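Local coordinates for HhaI Restriction Endonuclease (Haemophilus parahaemolyticus, PDB 6UKI) that recognises the palindromic DNA sequence GCGC and cleaves it as a type II restriction endonuclease, at a contact of chain A with DNA. Numbering follows the deposited sequence.

Site 1: a contact of chain A with DNA. Residues 56-58, 73-76. With nucleotides of chain B.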
loop_
_atom_site.group_PDB
_atom_site.type_symbol
_atom_site.label_atom_id
_atom_site.label_comp_id
_atom_site.label_asym_id
_atom_site.label_seq_id
_atom_site.Cartn_x
_atom_site.Cartn_y
_atom_site.Cartn_z
ATOM N N GLN A 56 -2.991 -0.284 7.035
ATOM C CA GLN A 56 -4.275 0.393 7.167
ATOM C C GLN A 56 -5.315 -0.560 7.738
ATOM O O GLN A 56 -5.103 -1.773 7.816
ATOM C CB GLN A 56 -4.750 0.915 5.814
ATOM C CG GLN A 56 -5.178 -0.212 4.903
ATOM C CD GLN A 56 -6.021 0.259 3.755
ATOM O OE1 GLN A 56 -5.533 0.945 2.857
ATOM N NE2 GLN A 56 -7.301 -0.103 3.773
ATOM N N PHE A 57 -6.456 0.011 8.120
ATOM C CA PHE A 57 -7.664 -0.764 8.371
ATOM C C PHE A 57 -8.865 0.166 8.264
ATOM O O PHE A 57 -8.790 1.331 8.658
ATOM C CB PHE A 57 -7.630 -1.453 9.740
ATOM C CG PHE A 57 -7.431 -0.511 10.890
ATOM C CD1 PHE A 57 -8.519 0.064 11.536
ATOM C CD2 PHE A 57 -6.156 -0.205 11.332
ATOM C CE1 PHE A 57 -8.336 0.936 12.599
ATOM C CE2 PHE A 57 -5.966 0.665 12.396
ATOM C CZ PHE A 57 -7.059 1.239 13.029
ATOM N N VAL A 58 -9.962 -0.356 7.733
ATOM C CA VAL A 58 -11.170 0.431 7.520
ATOM C C VAL A 58 -11.957 0.524 8.817
ATOM O O VAL A 58 -12.064 -0.451 9.568
ATOM C CB VAL A 58 -12.023 -0.191 6.399
ATOM C CG1 VAL A 58 -13.401 0.434 6.360
ATOM C CG2 VAL A 58 -11.327 -0.025 5.066
ATOM N N LYS A 73 -14.993 -7.017 6.965
ATOM C CA LYS A 73 -14.292 -7.385 5.744
ATOM C C LYS A 73 -12.808 -7.040 5.779
ATOM O O LYS A 73 -12.109 -7.302 4.794
ATOM C CB LYS A 73 -14.957 -6.710 4.539
ATOM C CG LYS A 73 -16.377 -7.196 4.257
ATOM C CD LYS A 73 -17.135 -6.204 3.384
ATOM C CE LYS A 73 -18.559 -6.661 3.117
ATOM N NZ LYS A 73 -18.597 -7.844 2.211
ATOM N N ASN A 74 -12.307 -6.474 6.876
ATOM C CA ASN A 74 -10.879 -6.201 6.983
ATOM C C ASN A 74 -10.077 -7.497 6.904
ATOM O O ASN A 74 -10.607 -8.600 7.058
ATOM C CB ASN A 74 -10.558 -5.471 8.289
ATOM C CG ASN A 74 -10.763 -3.975 8.182
ATOM O OD1 ASN A 74 -10.785 -3.417 7.084
ATOM N ND2 ASN A 74 -10.914 -3.317 9.320
ATOM N N LYS A 75 -8.775 -7.351 6.666
ATOM C CA LYS A 75 -7.894 -8.494 6.476
ATOM C C LYS A 75 -6.854 -8.646 7.577
ATOM O O LYS A 75 -6.073 -9.600 7.540
ATOM C CB LYS A 75 -7.197 -8.401 5.114
ATOM C CG LYS A 75 -8.162 -8.246 3.941
ATOM C CD LYS A 75 -8.685 -9.589 3.444
ATOM C CE LYS A 75 -9.958 -9.418 2.601
ATOM N NZ LYS A 75 -9.704 -9.340 1.130
ATOM N N SER A 76 -6.819 -7.743 8.552
ATOM C CA SER A 76 -5.933 -7.859 9.704
ATOM C C SER A 76 -6.782 -7.824 10.964
ATOM O O SER A 76 -7.698 -7.004 11.074
ATOM C CB SER A 76 -4.875 -6.743 9.725
ATOM O OG SER A 76 -5.385 -5.519 9.213
ATOM P P DG B 6 -14.325 -2.309 3.217
ATOM O OP1 DG B 6 -14.989 -2.633 4.501
ATOM O OP2 DG B 6 -14.301 -0.905 2.744
ATOM O "O5'" DG B 6 -12.814 -2.844 3.228
ATOM C "C5'" DG B 6 -12.571 -4.224 3.423
ATOM C "C4'" DG B 6 -11.106 -4.572 3.213
ATOM O "O4'" DG B 6 -10.792 -4.565 1.800
ATOM C "C3'" DG B 6 -10.085 -3.650 3.883
ATOM O "O3'" DG B 6 -9.024 -4.457 4.425
ATOM C "C2'" DG B 6 -9.609 -2.772 2.723
ATOM C "C1'" DG B 6 -9.659 -3.753 1.562
ATOM N N9 DG B 6 -9.844 -3.144 0.246
ATOM C C8 DG B 6 -10.710 -2.124 -0.082
ATOM N N7 DG B 6 -10.692 -1.815 -1.351
ATOM C C5 DG B 6 -9.767 -2.704 -1.905
ATOM C C6 DG B 6 -9.326 -2.849 -3.245
ATOM O O6 DG B 6 -9.681 -2.205 -4.246
ATOM N N1 DG B 6 -8.374 -3.861 -3.370
ATOM C C2 DG B 6 -7.907 -4.633 -2.338
ATOM N N2 DG B 6 -6.987 -5.554 -2.658
ATOM N N3 DG B 6 -8.313 -4.511 -1.079
ATOM C C4 DG B 6 -9.242 -3.531 -0.937
ATOM P P DC B 7 -7.786 -3.794 5.203
ATOM O OP1 DC B 7 -7.376 -4.695 6.301
ATOM O OP2 DC B 7 -8.130 -2.388 5.513
ATOM O "O5'" DC B 7 -6.614 -3.873 4.129
ATOM C "C5'" DC B 7 -6.124 -5.141 3.746
ATOM C "C4'" DC B 7 -4.961 -5.021 2.775
ATOM O "O4'" DC B 7 -5.441 -4.562 1.484
ATOM C "C3'" DC B 7 -3.850 -4.056 3.191
ATOM O "O3'" DC B 7 -2.593 -4.677 2.952
ATOM C "C2'" DC B 7 -4.083 -2.850 2.274
ATOM C "C1'" DC B 7 -4.619 -3.527 1.022
ATOM N N1 DC B 7 -5.438 -2.637 0.170
ATOM C C2 DC B 7 -5.253 -2.662 -1.207
ATOM O O2 DC B 7 -4.416 -3.431 -1.678
ATOM N N3 DC B 7 -5.998 -1.843 -1.990
ATOM C C4 DC B 7 -6.895 -1.027 -1.435
ATOM N N4 DC B 7 -7.603 -0.238 -2.249
ATOM C C5 DC B 7 -7.098 -0.980 -0.021
ATOM C C6 DC B 7 -6.356 -1.797 0.737
#

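Site 2: a contact of chain A with DNA. Residues 53, 155, 157-158, 231. With nucleotides of chain B; nucleotides of chain C.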
loop_
_atom_site.group_PDB
_atom_site.type_symbol
_atom_site.label_atom_id
_atom_site.label_comp_id
_atom_site.label_asym_id
_atom_site.label_seq_id
_atom_site.Cartn_x
_atom_site.Cartn_y
_atom_site.Cartn_z
ATOM N N GLN A 53 3.830 4.681 2.923
ATOM C CA GLN A 53 2.752 4.354 3.839
ATOM C C GLN A 53 2.938 2.927 4.344
ATOM O O GLN A 53 3.742 2.161 3.808
ATOM C CB GLN A 53 1.402 4.553 3.155
ATOM C CG GLN A 53 1.188 6.023 2.798
ATOM C CD GLN A 53 0.048 6.249 1.835
ATOM O OE1 GLN A 53 -0.979 6.815 2.204
ATOM N NE2 GLN A 53 0.229 5.828 0.587
ATOM N N ARG A 155 -8.685 8.827 6.586
ATOM C CA ARG A 155 -9.149 9.456 5.357
ATOM C C ARG A 155 -9.880 8.468 4.456
ATOM O O ARG A 155 -9.639 7.260 4.498
ATOM C CB ARG A 155 -7.980 10.060 4.575
ATOM C CG ARG A 155 -6.935 9.053 4.114
ATOM C CD ARG A 155 -5.717 9.799 3.593
ATOM N NE ARG A 155 -4.728 8.948 2.935
ATOM C CZ ARG A 155 -4.794 8.581 1.659
ATOM N NH1 ARG A 155 -5.815 8.978 0.910
ATOM N NH2 ARG A 155 -3.842 7.825 1.132
ATOM N N LYS A 157 -10.289 6.560 1.183
ATOM C CA LYS A 157 -9.427 6.073 0.108
ATOM C C LYS A 157 -10.273 5.236 -0.846
ATOM O O LYS A 157 -10.583 4.077 -0.560
ATOM C CB LYS A 157 -8.253 5.274 0.645
ATOM C CG LYS A 157 -7.227 4.919 -0.425
ATOM C CD LYS A 157 -5.865 4.697 0.197
ATOM C CE LYS A 157 -5.921 3.578 1.220
ATOM N NZ LYS A 157 -6.073 2.249 0.577
ATOM N N LYS A 158 -10.628 5.833 -1.980
ATOM C CA LYS A 158 -11.414 5.160 -3.004
ATOM C C LYS A 158 -10.765 3.841 -3.411
ATOM O O LYS A 158 -9.542 3.751 -3.562
ATOM C CB LYS A 158 -11.562 6.091 -4.212
ATOM C CG LYS A 158 -12.433 5.575 -5.339
ATOM C CD LYS A 158 -12.426 6.553 -6.507
ATOM C CE LYS A 158 -13.260 6.043 -7.669
ATOM N NZ LYS A 158 -13.008 6.832 -8.907
ATOM N N ILE A 231 -4.741 4.995 8.224
ATOM C CA ILE A 231 -3.597 4.665 7.377
ATOM C C ILE A 231 -2.354 5.340 7.940
ATOM O O ILE A 231 -2.415 6.479 8.415
ATOM C CB ILE A 231 -3.846 5.067 5.907
ATOM C CG1 ILE A 231 -2.621 4.771 5.055
ATOM C CG2 ILE A 231 -4.241 6.529 5.790
ATOM C CD1 ILE A 231 -2.986 4.380 3.641
ATOM P P DC B 7 -7.786 -3.794 5.203
ATOM O OP1 DC B 7 -7.376 -4.695 6.301
ATOM O OP2 DC B 7 -8.130 -2.388 5.513
ATOM O "O5'" DC B 7 -6.614 -3.873 4.129
ATOM C "C5'" DC B 7 -6.124 -5.141 3.746
ATOM C "C4'" DC B 7 -4.961 -5.021 2.775
ATOM O "O4'" DC B 7 -5.441 -4.562 1.484
ATOM C "C3'" DC B 7 -3.850 -4.056 3.191
ATOM O "O3'" DC B 7 -2.593 -4.677 2.952
ATOM C "C2'" DC B 7 -4.083 -2.850 2.274
ATOM C "C1'" DC B 7 -4.619 -3.527 1.022
ATOM N N1 DC B 7 -5.438 -2.637 0.170
ATOM C C2 DC B 7 -5.253 -2.662 -1.207
ATOM O O2 DC B 7 -4.416 -3.431 -1.678
ATOM N N3 DC B 7 -5.998 -1.843 -1.990
ATOM C C4 DC B 7 -6.895 -1.027 -1.435
ATOM N N4 DC B 7 -7.603 -0.238 -2.249
ATOM C C5 DC B 7 -7.098 -0.980 -0.021
ATOM C C6 DC B 7 -6.356 -1.797 0.737
ATOM P P DG B 8 -1.220 -3.848 3.051
ATOM O OP1 DG B 8 -0.197 -4.782 3.578
ATOM O OP2 DG B 8 -1.472 -2.546 3.707
ATOM O "O5'" DG B 8 -0.821 -3.598 1.532
ATOM C "C5'" DG B 8 -0.235 -4.652 0.791
ATOM C "C4'" DG B 8 0.215 -4.145 -0.555
ATOM O "O4'" DG B 8 -0.949 -3.688 -1.267
ATOM C "C3'" DG B 8 1.152 -2.945 -0.493
ATOM O "O3'" DG B 8 2.518 -3.386 -0.492
ATOM C "C2'" DG B 8 0.817 -2.175 -1.766
ATOM C "C1'" DG B 8 -0.630 -2.562 -2.051
ATOM N N9 DG B 8 -1.605 -1.526 -1.763
ATOM C C8 DG B 8 -2.246 -1.300 -0.570
ATOM N N7 DG B 8 -3.098 -0.309 -0.619
ATOM C C5 DG B 8 -3.023 0.132 -1.930
ATOM C C6 DG B 8 -3.730 1.157 -2.576
ATOM O O6 DG B 8 -4.579 1.916 -2.097
ATOM N N1 DG B 8 -3.360 1.276 -3.911
ATOM C C2 DG B 8 -2.433 0.489 -4.542
ATOM N N2 DG B 8 -2.213 0.750 -5.839
ATOM N N3 DG B 8 -1.765 -0.485 -3.947
ATOM C C4 DG B 8 -2.112 -0.607 -2.646
ATOM P P DC B 9 3.712 -2.402 -0.030
ATOM O OP1 DC B 9 4.956 -3.080 -0.427
ATOM O OP2 DC B 9 3.491 -1.952 1.346
ATOM O "O5'" DC B 9 3.576 -1.126 -0.980
ATOM C "C5'" DC B 9 4.081 -1.188 -2.280
ATOM C "C4'" DC B 9 3.716 0.048 -3.064
ATOM O "O4'" DC B 9 2.285 0.121 -3.268
ATOM C "C3'" DC B 9 4.038 1.371 -2.410
ATOM O "O3'" DC B 9 5.425 1.632 -2.476
ATOM C "C2'" DC B 9 3.231 2.304 -3.312
ATOM C "C1'" DC B 9 1.936 1.492 -3.491
ATOM N N1 DC B 9 0.868 1.884 -2.518
ATOM C C2 DC B 9 0.001 2.923 -2.837
ATOM O O2 DC B 9 0.114 3.477 -3.928
ATOM N N3 DC B 9 -0.953 3.285 -1.939
ATOM C C4 DC B 9 -1.047 2.647 -0.767
ATOM N N4 DC B 9 -2.005 3.033 0.084
ATOM C C5 DC B 9 -0.163 1.587 -0.417
ATOM C C6 DC B 9 0.771 1.243 -1.310
ATOM P P DT B 10 6.241 2.034 -1.149
ATOM O OP1 DT B 10 7.673 1.993 -1.504
ATOM O OP2 DT B 10 5.722 1.232 -0.018
ATOM O "O5'" DT B 10 5.838 3.562 -0.882
ATOM C "C5'" DT B 10 6.433 4.605 -1.633
ATOM C "C4'" DT B 10 5.509 5.077 -2.741
ATOM O "O4'" DT B 10 4.256 5.567 -2.180
ATOM C "C3'" DT B 10 6.064 6.215 -3.603
ATOM O "O3'" DT B 10 5.721 5.981 -4.962
ATOM C "C2'" DT B 10 5.361 7.454 -3.039
ATOM C "C1'" DT B 10 4.002 6.887 -2.650
ATOM N N1 DT B 10 3.285 7.664 -1.555
ATOM C C2 DT B 10 1.962 8.039 -1.733
ATOM O O2 DT B 10 1.330 7.809 -2.745
ATOM N N3 DT B 10 1.404 8.703 -0.677
ATOM C C4 DT B 10 2.015 9.030 0.518
ATOM O O4 DT B 10 1.427 9.637 1.409
ATOM C C5 DT B 10 3.395 8.610 0.647
ATOM C C7 DT B 10 4.158 8.908 1.905
ATOM C C6 DT B 10 3.955 7.953 -0.382
ATOM P P DA C 5 -8.056 16.521 -1.784
ATOM O OP1 DA C 5 -8.822 17.188 -2.860
ATOM O OP2 DA C 5 -8.659 16.382 -0.441
ATOM O "O5'" DA C 5 -7.595 15.076 -2.293
ATOM C "C5'" DA C 5 -6.735 14.977 -3.419
ATOM C "C4'" DA C 5 -6.513 13.532 -3.819
ATOM O "O4'" DA C 5 -5.318 13.018 -3.183
ATOM C "C3'" DA C 5 -7.639 12.565 -3.455
ATOM O "O3'" DA C 5 -7.844 11.700 -4.531
ATOM C "C2'" DA C 5 -7.080 11.809 -2.248
ATOM C "C1'" DA C 5 -5.600 11.772 -2.589
ATOM N N9 DA C 5 -4.726 11.621 -1.430
ATOM C C8 DA C 5 -4.920 12.129 -0.177
ATOM N N7 DA C 5 -3.958 11.843 0.666
ATOM C C5 DA C 5 -3.068 11.103 -0.090
ATOM C C6 DA C 5 -1.834 10.501 0.220
ATOM N N6 DA C 5 -1.271 10.559 1.431
ATOM N N1 DA C 5 -1.198 9.835 -0.768
ATOM C C2 DA C 5 -1.767 9.781 -1.979
ATOM N N3 DA C 5 -2.920 10.309 -2.388
ATOM C C4 DA C 5 -3.525 10.961 -1.385
ATOM P P DG C 6 -9.320 11.405 -5.078
ATOM O OP1 DG C 6 -9.727 12.503 -5.985
ATOM O OP2 DG C 6 -10.181 11.099 -3.911
ATOM O "O5'" DG C 6 -9.073 10.107 -5.973
ATOM C "C5'" DG C 6 -8.056 10.146 -6.970
ATOM C "C4'" DG C 6 -7.514 8.766 -7.253
ATOM O "O4'" DG C 6 -6.422 8.481 -6.340
ATOM C "C3'" DG C 6 -8.517 7.620 -7.065
ATOM O "O3'" DG C 6 -8.244 6.592 -8.005
ATOM C "C2'" DG C 6 -8.183 7.142 -5.657
ATOM C "C1'" DG C 6 -6.673 7.232 -5.727
ATOM N N9 DG C 6 -6.002 7.181 -4.438
ATOM C C8 DG C 6 -6.376 7.811 -3.280
ATOM N N7 DG C 6 -5.565 7.585 -2.284
ATOM C C5 DG C 6 -4.593 6.751 -2.819
ATOM C C6 DG C 6 -3.453 6.169 -2.213
ATOM O O6 DG C 6 -3.054 6.286 -1.042
ATOM N N1 DG C 6 -2.740 5.384 -3.112
ATOM C C2 DG C 6 -3.076 5.195 -4.427
ATOM N N2 DG C 6 -2.256 4.405 -5.139
ATOM N N3 DG C 6 -4.137 5.739 -5.007
ATOM C C4 DG C 6 -4.849 6.496 -4.144
ATOM P P DC C 7 -8.998 6.545 -9.418
ATOM O OP1 DC C 7 -8.935 7.896 -10.020
ATOM O OP2 DC C 7 -10.321 5.912 -9.195
ATOM O "O5'" DC C 7 -8.102 5.527 -10.272
ATOM C "C5'" DC C 7 -6.949 5.993 -10.963
ATOM C "C4'" DC C 7 -5.802 4.991 -10.868
ATOM O "O4'" DC C 7 -5.431 4.796 -9.476
ATOM C "C3'" DC C 7 -6.081 3.593 -11.425
ATOM O "O3'" DC C 7 -4.894 3.085 -12.033
ATOM C "C2'" DC C 7 -6.433 2.807 -10.169
ATOM C "C1'" DC C 7 -5.465 3.422 -9.169
ATOM N N1 DC C 7 -5.894 3.278 -7.755
ATOM C C2 DC C 7 -4.971 2.869 -6.784
ATOM O O2 DC C 7 -3.806 2.628 -7.123
ATOM N N3 DC C 7 -5.383 2.754 -5.494
ATOM C C4 DC C 7 -6.655 3.029 -5.173
ATOM N N4 DC C 7 -7.022 2.901 -3.897
ATOM C C5 DC C 7 -7.604 3.448 -6.149
ATOM C C6 DC C 7 -7.183 3.562 -7.413
#

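Site 1: a contact of chain A with DNA
Gln56 and Phe57 meet the DC7 phosphate of chain B from a fully extended backbone, whereas Lys75 on the opposite flank has the near-zero psi (-2°) of a turn. This is a phosphate clamp, an example of how an endonuclease grips the sugar-phosphate chain within its recognition sequence. One non-bridging oxygen goes to the side chain of Gln56 and the other to the main chain of Lys75. The amide NE2 of Gln56 donates to OP2 of DC7 at 3.0 Å, with the phosphate oxygen tilted slightly from the amide plane. CG of Gln56 stands between the backbone N and the carbonyl carbon (chi1 71°). The extended chain ends with OE1 beyond the C5-C6 edge of DC7 and raised from the base plane toward DG8, 3.6 Å from C6. On the other branch of the phosphate, the backbone N of Lys75 binds OP1 of DC7 at 3.0 Å and almost straight. The CB of Lys75 then passes beside the sugar, 3.7 Å from C5' of DC7.

Between the two bonded partners, Asn74 turns OD1 to within 3.3 Å of OP2 of DC7, a contact and not a hydrogen bond, and ties the loop to the strand. Its ND2 donates to Val58 O at 3.1 Å, in the carbonyl plane and on a lone pair. Val58 N comes to OD1 of Asn74 at 3.2 Å from well off the C=O direction (104° at the oxygen) and tilted from the carbonyl plane. The carboxamide is thus fixed in rotation by a two-way bond. One step upstream, Val58 CG2 and Lys73 CB pack against the DG6 backbone. In the fold, the site joins strand 51-62 to the loop between strand 67-70 and helix 80-91.

Site 2: a contact of chain A with DNA
Arg155 and Gln53 form a linked pair in the major groove, guanidinium and carboxamide roughly coplanar and side by side over the DA5-DT10 base pair. The guanidinium of Arg155 lies over the face of DA5 of chain C in a cation-pi contact, CZ above the N7-C5 bond and NH1 3.4 Å from the centroid of the five-membered ring. Within its own plane the same group reaches DG6 of chain C, where NH2 donates to O6 at 2.8 Å; a weak bond from NH1 to N7 accompanies it. NH2 also bonds in plane to Gln53 OE1 at 3.2 Å, on a lone pair, which steadies the guanidinium. The amide of Gln53 lies nearly flat over the C4-O4 rim of DT10 of chain B, CD 3.7 Å from C4.

Lys157 comes across the adjoining step. Its CG and CD lie above the N7-O6 edge of DG6, and two kinks near the tip (chi3 59°, chi4 72°) turn NZ to O6 of DG8 of chain B at 3.1 Å. The other half of that base pair is read by the main chain: N4 of DC7 of chain C donates to Lys158 O at 2.7 Å, nearly along the C=O axis. The Lys158 side chain heads away, fully extended, to a salt bridge between NZ and OP2 of DC7 of chain C. In the fold, this reading surface combines strand 51-62, strand 148-156 with the loop after it, and strand 228-236.

Taken together, the sites illustrate a division of labour common among restriction enzymes: site 1 holds the backbone, while site 2 reads base edges in the major groove. Their C-alpha centres lie about 12 Å apart, and both draw on strand 51-62, which supplies Gln56 to the first and Gln53 to the second. DC7 of chain B is shared: site 1 grips its phosphate, while Lys157 NZ of site 2 passes near its C5. Coupling through one strand would keep phosphate grip and sequence reading in register. Because the deposited assembly holds one protein chain, this single subunit engages both strands of the palindrome, site 2 itself touching chains B and C.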